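Long-range contacts in Bm4233, isoform b (Brugia malayi, PDB 6ANY), which probably binds and carries sterols as a secreted venom allergen-like member of the CAP superfamily from a filarial parasite: residues Y39-K44 with Y178-P183; L26-K31 with S199-K204; N82-W87 with R158-I163. All coordinates share one frame; numbering follows the deposited sequence.

Contact 1 (Y39-K44 with Y178-P183); sequences YMPRGK and YELGEP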
loop_
_atom_site.group_PDB
_atom_site.type_symbol
_atom_site.label_atom_id
_atom_site.label_comp_id
_atom_site.label_asym_id
_atom_site.label_seq_id
_atom_site.Cartn_x
_atom_site.Cartn_y
_atom_site.Cartn_z
ATOM N N TYR A 39 -19.797 -5.027 -3.932
ATOM C CA TYR A 39 -18.569 -4.752 -4.684
ATOM C C TYR A 39 -18.182 -3.289 -4.672
ATOM O O TYR A 39 -19.000 -2.441 -4.762
ATOM C CB TYR A 39 -18.679 -5.240 -6.109
ATOM C CG TYR A 39 -18.629 -6.756 -6.202
ATOM C CD1 TYR A 39 -17.480 -7.447 -5.836
ATOM C CD2 TYR A 39 -19.736 -7.492 -6.641
ATOM C CE1 TYR A 39 -17.423 -8.820 -5.859
ATOM C CE2 TYR A 39 -19.687 -8.869 -6.705
ATOM C CZ TYR A 39 -18.511 -9.522 -6.303
ATOM O OH TYR A 39 -18.419 -10.857 -6.375
ATOM N N MET A 40 -16.894 -3.020 -4.562
ATOM C CA MET A 40 -16.397 -1.682 -4.662
ATOM C C MET A 40 -16.539 -1.214 -6.078
ATOM O O MET A 40 -16.571 -2.026 -6.977
ATOM C CB MET A 40 -14.944 -1.649 -4.200
ATOM C CG MET A 40 -14.832 -1.829 -2.682
ATOM S SD MET A 40 -15.261 -0.320 -1.739
ATOM C CE MET A 40 -13.870 0.757 -1.958
ATOM N N PRO A 41 -16.639 0.097 -6.282
ATOM C CA PRO A 41 -16.977 0.607 -7.622
ATOM C C PRO A 41 -15.795 0.501 -8.544
ATOM O O PRO A 41 -14.673 0.603 -8.090
ATOM C CB PRO A 41 -17.314 2.093 -7.364
ATOM C CG PRO A 41 -16.766 2.413 -6.008
ATOM C CD PRO A 41 -16.823 1.135 -5.252
ATOM N N ARG A 42 -16.053 0.322 -9.817
ATOM C CA ARG A 42 -15.014 0.349 -10.837
ATOM C C ARG A 42 -14.325 1.693 -10.886
ATOM O O ARG A 42 -14.958 2.711 -10.651
ATOM C CB ARG A 42 -15.543 -0.054 -12.220
ATOM C CG ARG A 42 -15.825 -1.551 -12.322
ATOM C CD ARG A 42 -16.602 -1.938 -13.596
ATOM N NE ARG A 42 -15.755 -2.009 -14.777
ATOM C CZ ARG A 42 -15.062 -3.075 -15.165
ATOM N NH1 ARG A 42 -15.094 -4.183 -14.451
ATOM N NH2 ARG A 42 -14.343 -3.038 -16.288
ATOM N N GLY A 43 -13.010 1.661 -11.112
ATOM C CA GLY A 43 -12.157 2.812 -11.064
ATOM C C GLY A 43 -11.316 3.071 -12.294
ATOM O O GLY A 43 -11.061 2.140 -13.075
ATOM N N LYS A 44 -10.954 4.353 -12.487
ATOM C CA LYS A 44 -10.079 4.786 -13.579
ATOM C C LYS A 44 -8.976 5.605 -12.998
ATOM O O LYS A 44 -9.022 6.027 -11.806
ATOM C CB LYS A 44 -10.832 5.567 -14.648
ATOM C CG LYS A 44 -11.255 6.966 -14.210
ATOM C CD LYS A 44 -12.056 7.646 -15.288
ATOM C CE LYS A 44 -11.865 9.139 -15.212
ATOM N NZ LYS A 44 -13.052 9.805 -15.867
ATOM N N TYR A 178 -10.077 6.832 -5.021
ATOM C CA TYR A 178 -9.739 6.715 -6.423
ATOM C C TYR A 178 -10.896 7.200 -7.293
ATOM O O TYR A 178 -11.989 7.292 -6.827
ATOM C CB TYR A 178 -9.348 5.275 -6.791
ATOM C CG TYR A 178 -10.396 4.202 -6.566
ATOM C CD1 TYR A 178 -10.493 3.562 -5.342
ATOM C CD2 TYR A 178 -11.239 3.772 -7.605
ATOM C CE1 TYR A 178 -11.420 2.573 -5.114
ATOM C CE2 TYR A 178 -12.210 2.776 -7.396
ATOM C CZ TYR A 178 -12.314 2.177 -6.133
ATOM O OH TYR A 178 -13.251 1.169 -5.878
ATOM N N GLU A 179 -10.628 7.544 -8.544
ATOM C CA GLU A 179 -11.669 8.104 -9.450
ATOM C C GLU A 179 -12.599 6.988 -9.951
ATOM O O GLU A 179 -12.137 5.924 -10.339
ATOM C CB GLU A 179 -11.087 8.833 -10.668
ATOM C CG GLU A 179 -10.146 9.946 -10.343
ATOM C CD GLU A 179 -9.501 10.537 -11.609
ATOM O OE1 GLU A 179 -10.169 10.397 -12.705
ATOM O OE2 GLU A 179 -8.354 11.110 -11.466
ATOM N N LEU A 180 -13.902 7.260 -9.928
ATOM C CA LEU A 180 -14.922 6.377 -10.500
ATOM C C LEU A 180 -14.882 6.384 -12.014
ATOM O O LEU A 180 -14.903 7.431 -12.639
ATOM C CB LEU A 180 -16.306 6.778 -10.062
ATOM C CG LEU A 180 -16.554 6.726 -8.528
ATOM C CD1 LEU A 180 -17.989 7.058 -8.252
ATOM C CD2 LEU A 180 -16.282 5.345 -7.992
ATOM N N GLY A 181 -14.721 5.208 -12.597
ATOM C CA GLY A 181 -14.652 5.095 -14.040
ATOM C C GLY A 181 -14.351 3.689 -14.452
ATOM O O GLY A 181 -14.499 2.728 -13.689
ATOM N N GLU A 182 -13.855 3.556 -15.658
ATOM C CA GLU A 182 -13.426 2.254 -16.195
ATOM C C GLU A 182 -11.878 2.117 -16.188
ATOM O O GLU A 182 -11.140 3.077 -16.497
ATOM C CB GLU A 182 -14.006 2.162 -17.613
ATOM C CG GLU A 182 -14.031 0.782 -18.189
ATOM C CD GLU A 182 -15.161 -0.119 -17.665
ATOM O OE1 GLU A 182 -15.289 -1.214 -18.279
ATOM O OE2 GLU A 182 -15.884 0.254 -16.697
ATOM N N PRO A 183 -11.361 0.923 -15.866
ATOM C CA PRO A 183 -9.935 0.696 -16.019
ATOM C C PRO A 183 -9.450 0.983 -17.454
ATOM O O PRO A 183 -10.159 0.723 -18.410
ATOM C CB PRO A 183 -9.782 -0.774 -15.639
ATOM C CG PRO A 183 -10.938 -1.028 -14.723
ATOM C CD PRO A 183 -12.030 -0.304 -15.400
HETATM O O HOH W 1 -7.764 7.028 -9.495
#

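Contact 2 (L26-K31 with S199-K204); sequences LLIHGK and SGLCRK. With SO4 (sulfate ion), chain D.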
loop_
_atom_site.group_PDB
_atom_site.type_symbol
_atom_site.label_atom_id
_atom_site.label_comp_id
_atom_site.label_asym_id
_atom_site.label_seq_id
_atom_site.Cartn_x
_atom_site.Cartn_y
_atom_site.Cartn_z
ATOM N N LEU A 26 -7.633 -5.521 -9.120
ATOM C CA LEU A 26 -8.874 -6.222 -8.696
ATOM C C LEU A 26 -9.891 -5.240 -8.198
ATOM O O LEU A 26 -11.052 -5.335 -8.544
ATOM C CB LEU A 26 -8.609 -7.252 -7.613
ATOM C CG LEU A 26 -7.876 -8.519 -8.067
ATOM C CD1 LEU A 26 -7.585 -9.374 -6.871
ATOM C CD2 LEU A 26 -8.657 -9.383 -9.057
ATOM N N LEU A 27 -9.450 -4.239 -7.437
ATOM C CA LEU A 27 -10.359 -3.229 -6.927
ATOM C C LEU A 27 -11.010 -2.399 -8.028
ATOM O O LEU A 27 -12.242 -2.180 -7.977
ATOM C CB LEU A 27 -9.604 -2.255 -6.022
ATOM C CG LEU A 27 -10.370 -1.201 -5.292
ATOM C CD1 LEU A 27 -11.448 -1.805 -4.361
ATOM C CD2 LEU A 27 -9.404 -0.303 -4.566
ATOM N N ILE A 28 -10.212 -1.851 -8.961
ATOM C CA ILE A 28 -10.803 -0.996 -10.049
ATOM C C ILE A 28 -11.617 -1.798 -11.103
ATOM O O ILE A 28 -12.419 -1.228 -11.811
ATOM C CB ILE A 28 -9.786 -0.119 -10.759
ATOM C CG1 ILE A 28 -8.696 -0.955 -11.382
ATOM C CG2 ILE A 28 -9.205 0.934 -9.804
ATOM C CD1 ILE A 28 -7.796 -0.123 -12.236
ATOM N N HIS A 29 -11.462 -3.124 -11.110
ATOM C CA HIS A 29 -12.273 -3.998 -11.906
ATOM C C HIS A 29 -13.553 -4.467 -11.204
ATOM O O HIS A 29 -14.276 -5.241 -11.786
ATOM C CB HIS A 29 -11.482 -5.201 -12.370
ATOM C CG HIS A 29 -10.597 -4.904 -13.516
ATOM N ND1 HIS A 29 -9.353 -4.326 -13.368
ATOM C CD2 HIS A 29 -10.821 -4.992 -14.854
ATOM C CE1 HIS A 29 -8.810 -4.164 -14.559
ATOM N NE2 HIS A 29 -9.675 -4.588 -15.471
ATOM N N GLY A 30 -13.896 -3.895 -10.046
ATOM C CA GLY A 30 -15.150 -4.218 -9.384
ATOM C C GLY A 30 -15.191 -5.613 -8.795
ATOM O O GLY A 30 -16.283 -6.153 -8.647
ATOM N N LYS A 31 -14.033 -6.200 -8.460
ATOM C CA LYS A 31 -14.005 -7.611 -7.979
ATOM C C LYS A 31 -13.947 -7.751 -6.451
ATOM O O LYS A 31 -13.905 -8.900 -5.967
ATOM C CB LYS A 31 -12.814 -8.403 -8.539
ATOM C CG LYS A 31 -12.459 -8.125 -9.995
ATOM C CD LYS A 31 -12.916 -9.187 -10.989
ATOM C CE LYS A 31 -14.415 -9.311 -11.053
ATOM N NZ LYS A 31 -14.835 -9.813 -12.398
ATOM N N SER A 199 -3.204 -4.950 -16.559
ATOM C CA SER A 199 -3.782 -4.675 -15.259
ATOM C C SER A 199 -4.901 -3.652 -15.316
ATOM O O SER A 199 -5.697 -3.571 -14.398
ATOM C CB SER A 199 -2.673 -4.252 -14.289
ATOM O OG SER A 199 -2.068 -3.065 -14.684
ATOM N N GLY A 200 -4.933 -2.801 -16.347
ATOM C CA GLY A 200 -5.902 -1.705 -16.407
ATOM C C GLY A 200 -5.458 -0.537 -15.529
ATOM O O GLY A 200 -6.226 0.366 -15.236
ATOM N N LEU A 201 -4.208 -0.516 -15.085
ATOM C CA LEU A 201 -3.699 0.588 -14.255
ATOM C C LEU A 201 -2.868 1.501 -15.092
ATOM O O LEU A 201 -2.255 1.064 -16.055
ATOM C CB LEU A 201 -2.809 0.038 -13.123
ATOM C CG LEU A 201 -3.358 -0.992 -12.136
ATOM C CD1 LEU A 201 -2.223 -1.602 -11.352
ATOM C CD2 LEU A 201 -4.326 -0.381 -11.188
ATOM N N CYS A 202 -2.862 2.784 -14.740
ATOM C CA CYS A 202 -2.115 3.802 -15.462
ATOM C C CYS A 202 -0.707 3.894 -14.976
ATOM O O CYS A 202 -0.460 3.851 -13.774
ATOM C CB CYS A 202 -2.798 5.184 -15.366
ATOM S SG CYS A 202 -4.457 5.147 -16.093
ATOM N N ARG A 203 0.230 4.013 -15.898
ATOM C CA ARG A 203 1.653 4.044 -15.588
ATOM C C ARG A 203 2.140 5.466 -15.304
ATOM O O ARG A 203 1.754 6.418 -15.976
ATOM C CB ARG A 203 2.443 3.488 -16.742
ATOM C CG ARG A 203 2.303 1.998 -16.949
ATOM C CD ARG A 203 3.358 1.467 -17.875
ATOM N NE ARG A 203 3.111 0.040 -18.201
ATOM C CZ ARG A 203 3.526 -0.985 -17.432
ATOM N NH1 ARG A 203 4.201 -0.742 -16.326
ATOM N NH2 ARG A 203 3.327 -2.241 -17.754
ATOM N N LYS A 204 2.981 5.605 -14.288
ATOM C CA LYS A 204 3.550 6.888 -13.886
ATOM C C LYS A 204 4.931 6.649 -13.324
ATOM O O LYS A 204 5.072 5.945 -12.329
ATOM C CB LYS A 204 2.670 7.578 -12.856
ATOM C CG LYS A 204 3.138 9.029 -12.602
ATOM C CD LYS A 204 1.960 9.953 -12.646
ATOM C CE LYS A 204 1.954 10.974 -11.543
ATOM N NZ LYS A 204 3.176 11.776 -11.656
HETATM S S SO4 D . 1.096 -3.801 -20.733
HETATM O O1 SO4 D . 2.300 -4.476 -21.251
HETATM O O2 SO4 D . 1.409 -3.437 -19.350
HETATM O O3 SO4 D . 0.681 -2.566 -21.450
HETATM O O4 SO4 D . 0.048 -4.836 -20.684
#

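Contact 3 (N82-W87 with R158-I163); sequences NVYAYW and RTLIAI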
loop_
_atom_site.group_PDB
_atom_site.type_symbol
_atom_site.label_atom_id
_atom_site.label_comp_id
_atom_site.label_asym_id
_atom_site.label_seq_id
_atom_site.Cartn_x
_atom_site.Cartn_y
_atom_site.Cartn_z
ATOM N N ASN A 82 2.484 3.066 6.467
ATOM C CA ASN A 82 1.724 1.944 6.985
ATOM C C ASN A 82 2.716 1.095 7.812
ATOM O O ASN A 82 3.864 0.918 7.421
ATOM C CB ASN A 82 1.136 1.119 5.858
ATOM C CG ASN A 82 -0.216 1.660 5.307
ATOM O OD1 ASN A 82 -0.887 2.452 5.973
ATOM N ND2 ASN A 82 -0.688 1.076 4.177
ATOM N N VAL A 83 2.253 0.579 8.954
ATOM C CA VAL A 83 3.044 -0.142 9.943
ATOM C C VAL A 83 2.398 -1.472 10.233
ATOM O O VAL A 83 1.218 -1.552 10.439
ATOM C CB VAL A 83 3.107 0.638 11.280
ATOM C CG1 VAL A 83 3.916 -0.130 12.259
ATOM C CG2 VAL A 83 3.672 2.082 11.073
ATOM N N TYR A 84 3.194 -2.539 10.186
ATOM C CA TYR A 84 2.717 -3.897 10.464
ATOM C C TYR A 84 3.709 -4.610 11.378
ATOM O O TYR A 84 4.892 -4.437 11.247
ATOM C CB TYR A 84 2.532 -4.686 9.161
ATOM C CG TYR A 84 2.436 -6.205 9.304
ATOM C CD1 TYR A 84 1.238 -6.822 9.480
ATOM C CD2 TYR A 84 3.576 -7.009 9.250
ATOM C CE1 TYR A 84 1.132 -8.216 9.624
ATOM C CE2 TYR A 84 3.506 -8.392 9.399
ATOM C CZ TYR A 84 2.303 -9.000 9.536
ATOM O OH TYR A 84 2.247 -10.378 9.700
ATOM N N ALA A 85 3.204 -5.407 12.312
ATOM C CA ALA A 85 4.036 -6.266 13.163
ATOM C C ALA A 85 3.445 -7.666 13.360
ATOM O O ALA A 85 2.240 -7.888 13.261
ATOM C CB ALA A 85 4.293 -5.656 14.510
ATOM N N TYR A 86 4.335 -8.599 13.577
ATOM C CA TYR A 86 3.967 -9.912 13.957
ATOM C C TYR A 86 4.792 -10.285 15.131
ATOM O O TYR A 86 6.025 -10.211 15.057
ATOM C CB TYR A 86 4.280 -10.928 12.847
ATOM C CG TYR A 86 3.657 -12.248 13.091
ATOM C CD1 TYR A 86 2.323 -12.500 12.721
ATOM C CD2 TYR A 86 4.363 -13.250 13.709
ATOM C CE1 TYR A 86 1.739 -13.741 12.927
ATOM C CE2 TYR A 86 3.783 -14.517 13.944
ATOM C CZ TYR A 86 2.470 -14.747 13.559
ATOM O OH TYR A 86 1.894 -15.989 13.754
ATOM N N TRP A 87 4.120 -10.730 16.194
ATOM C CA TRP A 87 4.773 -11.041 17.442
ATOM C C TRP A 87 4.727 -12.503 17.701
ATOM O O TRP A 87 3.645 -13.054 17.836
ATOM C CB TRP A 87 4.124 -10.308 18.614
ATOM C CG TRP A 87 4.238 -8.888 18.573
ATOM C CD1 TRP A 87 5.220 -8.138 19.116
ATOM C CD2 TRP A 87 3.275 -7.978 18.055
ATOM N NE1 TRP A 87 4.966 -6.780 18.925
ATOM C CE2 TRP A 87 3.763 -6.673 18.279
ATOM C CE3 TRP A 87 2.064 -8.132 17.383
ATOM C CZ2 TRP A 87 3.075 -5.555 17.883
ATOM C CZ3 TRP A 87 1.390 -6.990 16.979
ATOM C CH2 TRP A 87 1.913 -5.732 17.230
ATOM N N ARG A 158 12.246 -12.231 17.765
ATOM C CA ARG A 158 10.939 -12.863 17.951
ATOM C C ARG A 158 9.794 -11.985 17.483
ATOM O O ARG A 158 8.631 -12.405 17.540
ATOM C CB ARG A 158 10.734 -13.281 19.410
ATOM C CG ARG A 158 11.537 -14.504 19.780
ATOM C CD ARG A 158 11.583 -14.668 21.288
ATOM N NE ARG A 158 12.057 -16.017 21.677
ATOM C CZ ARG A 158 13.311 -16.354 22.022
ATOM N NH1 ARG A 158 14.339 -15.484 22.036
ATOM N NH2 ARG A 158 13.547 -17.610 22.381
ATOM N N THR A 159 10.131 -10.799 17.019
ATOM C CA THR A 159 9.188 -9.856 16.507
ATOM C C THR A 159 9.597 -9.337 15.127
ATOM O O THR A 159 10.738 -8.974 14.892
ATOM C CB THR A 159 8.995 -8.709 17.527
ATOM O OG1 THR A 159 8.329 -9.263 18.665
ATOM C CG2 THR A 159 8.142 -7.580 16.969
ATOM N N LEU A 160 8.635 -9.341 14.217
ATOM C CA LEU A 160 8.825 -8.872 12.877
ATOM C C LEU A 160 8.103 -7.590 12.739
ATOM O O LEU A 160 6.946 -7.514 13.135
ATOM C CB LEU A 160 8.294 -9.859 11.879
ATOM C CG LEU A 160 7.691 -9.414 10.544
ATOM C CD1 LEU A 160 8.762 -8.780 9.664
ATOM C CD2 LEU A 160 7.149 -10.640 9.810
ATOM N N ILE A 161 8.780 -6.597 12.136
ATOM C CA ILE A 161 8.166 -5.300 11.852
ATOM C C ILE A 161 8.323 -4.987 10.381
ATOM O O ILE A 161 9.415 -5.012 9.858
ATOM C CB ILE A 161 8.852 -4.145 12.685
ATOM C CG1 ILE A 161 8.731 -4.353 14.211
ATOM C CG2 ILE A 161 8.376 -2.758 12.270
ATOM C CD1 ILE A 161 7.604 -3.638 14.879
ATOM N N ALA A 162 7.256 -4.582 9.738
ATOM C CA ALA A 162 7.353 -4.140 8.369
ATOM C C ALA A 162 6.796 -2.709 8.245
ATOM O O ALA A 162 5.721 -2.422 8.721
ATOM C CB ALA A 162 6.600 -5.081 7.473
ATOM N N ILE A 163 7.535 -1.840 7.588
ATOM C CA ILE A 163 7.144 -0.450 7.404
ATOM C C ILE A 163 7.127 -0.133 5.900
ATOM O O ILE A 163 8.066 -0.393 5.196
ATOM C CB ILE A 163 8.136 0.528 8.086
ATOM C CG1 ILE A 163 8.432 0.118 9.555
ATOM C CG2 ILE A 163 7.637 1.949 7.948
ATOM C CD1 ILE A 163 7.306 0.192 10.513
#

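Contact 1 (Y39-K44 with Y178-P183)
G43 and L180 form the antiparallel non-hydrogen-bonded pair of two short, weakly bonded strands, 43-44 and 179-180, that join the loop after helix 10-28 of the CAP fold to the chain beyond strand 159-167. K44 N donates a hydrogen bond to E179 O at 2.9 Å. The reverse link is made through a water, which donates to K44 O at 2.8 Å and accepts from E179 N, so both backbone polar groups of E179 are satisfied by K44, one of them indirectly. Two residues back from K44, R42 O accepts from G181 N at 3.2 Å, the donor lying above the carbonyl plane. G43 N turns instead to I28 O. Glycine suits this position because a CB would collide with Y178 CD2.

Y178 contributes the side-chain bond of the interior: its OH donates to P41 O at 2.7 Å, in the carbonyl plane and on a lone pair. Proline brings no N-H of its own, and its carbonyl satisfies the buried hydroxyl.

At the exposed side, the long, flat-ended arginine and the glutamate form a salt bridge. R42 NE meets E182 OE2 at 3.0 Å with a nearly straight N-H (167°), from above the carboxylate plane, while NH2 to OE1, at 2.9 Å, is bent and weak. The guanidinium, with P183 CG over one face, is turned 46° from the carboxylate plane. E179 OE1 is hydrogen-bonded to N45 ND2. K44 NZ, oppositely charged, lies 4.3 Å from E179 OE1, too far for a salt bridge. P41 CB also presses against L180 CD2 at a tight 3.5 Å.

Contact 2 (L26-K31 with S199-K204)
I28 meets L201 where a Schellman motif ends helix 10-28, and a G1 beta bulge, G200 and L201 opposite A196, shapes the partner segment. The two branched chains approach at a slant, touching through I28 CD1 and L201 CD2 at 3.6 Å. I28 CG1 stands between the backbone N and the carbonyl carbon (chi1 59°), and CD1 continues anti (chi2 172°), which carries the methyl out to the bulge. There it also lies 3.4 Å from G200 O. Isoleucine and leucine suit the place because their apolar branched ends meet methyl to methyl in a buried spot where M46 also packs.

H29, the first residue past the helix, turns the edge of its ring to the other segment: CE1 lies 3.2 Å from S199 O, which is in the ring plane. The imidazole is anchored by ND1, hydrogen-bonded to S25 O, while S25 OG bonds to S199 O, so S25 links both partners. G200 belongs beside this edge, because a CB there would strike H29 CE1 and the positive phi of G200 also favours glycine. In the Schellman motif G30 takes the positive-phi position, with K31 N bonded to L26 O at 3.1 Å.

Farther along, C202 is tied to C190 by a disulfide. R203, which does not touch the helix segment, extends to a sulfate, probably from the crystallisation liquor; R203 NH2 donates to sulfate O2 at 2.8 Å.

Contact 3 (N82-W87 with R158-I163)
Y84 and L160, the residues most covered here, share one face of an antiparallel strand pair with A162. Strand 80-87 is an outermost strand of the mixed CAP sheet, and strand 159-167 runs next to it. Y84 CG is anti to the backbone N (chi1 163°), and the ring offers its edge to the neighbouring strand: CD2 lies 4.0 Å from A162 CB, while CE2 comes within 4.3 Å of L160 CD2. Alanine's short methyl leaves room for the tyrosine ring, and leucine's longer branch meets the ring farther out. A103 and W107 of helix 99-108 also touch Y84, and A99 touches L160, so this face packs against that helix.

Y84 with A162, and Y86 with L160, are the hydrogen-bonded pairs. Y84 N binds A162 O at 2.9 Å and A162 N returns to Y84 O at 2.8 Å; Y86 N and L160 O, and L160 N and Y86 O, are likewise 2.9 Å apart.

On the opposite face, I163 lies alongside V83, its CD1 3.8 Å from V83 CG1, and leans on helix 53-63 through A59, W62 and A63. Beta-branched residues suit both the extended chain and this cover. T159 OG1, bonded to D155, lies 3.3 Å from W87 CD1.

Backbone bonds therefore set the register, while apolar side chains on the two faces join the sheet to helices on both sides, consistent with the alpha-beta-alpha layering of CAP proteins.

Overall arrangement
Contacts 1 and 2 are neighbours, their centres about 8 Å apart: contact 2 holds the end of helix 10-28, while contact 1 holds the later 39-44 segment, whose G43 bonds back to I28 of that helix. Contact 3 lies on the opposite side of the chain's centre, its own centre about 31 and 28 Å from those of contacts 1 and 2, nested within the loops both close. Contact 2 is the smallest and most buried, resting on apolar and ring-edge contacts. Contacts 1 and 3 are partly buried: contact 1 combines short-strand pairing with a surface salt bridge and a water, contact 3 regular sheet bonding with apolar faces.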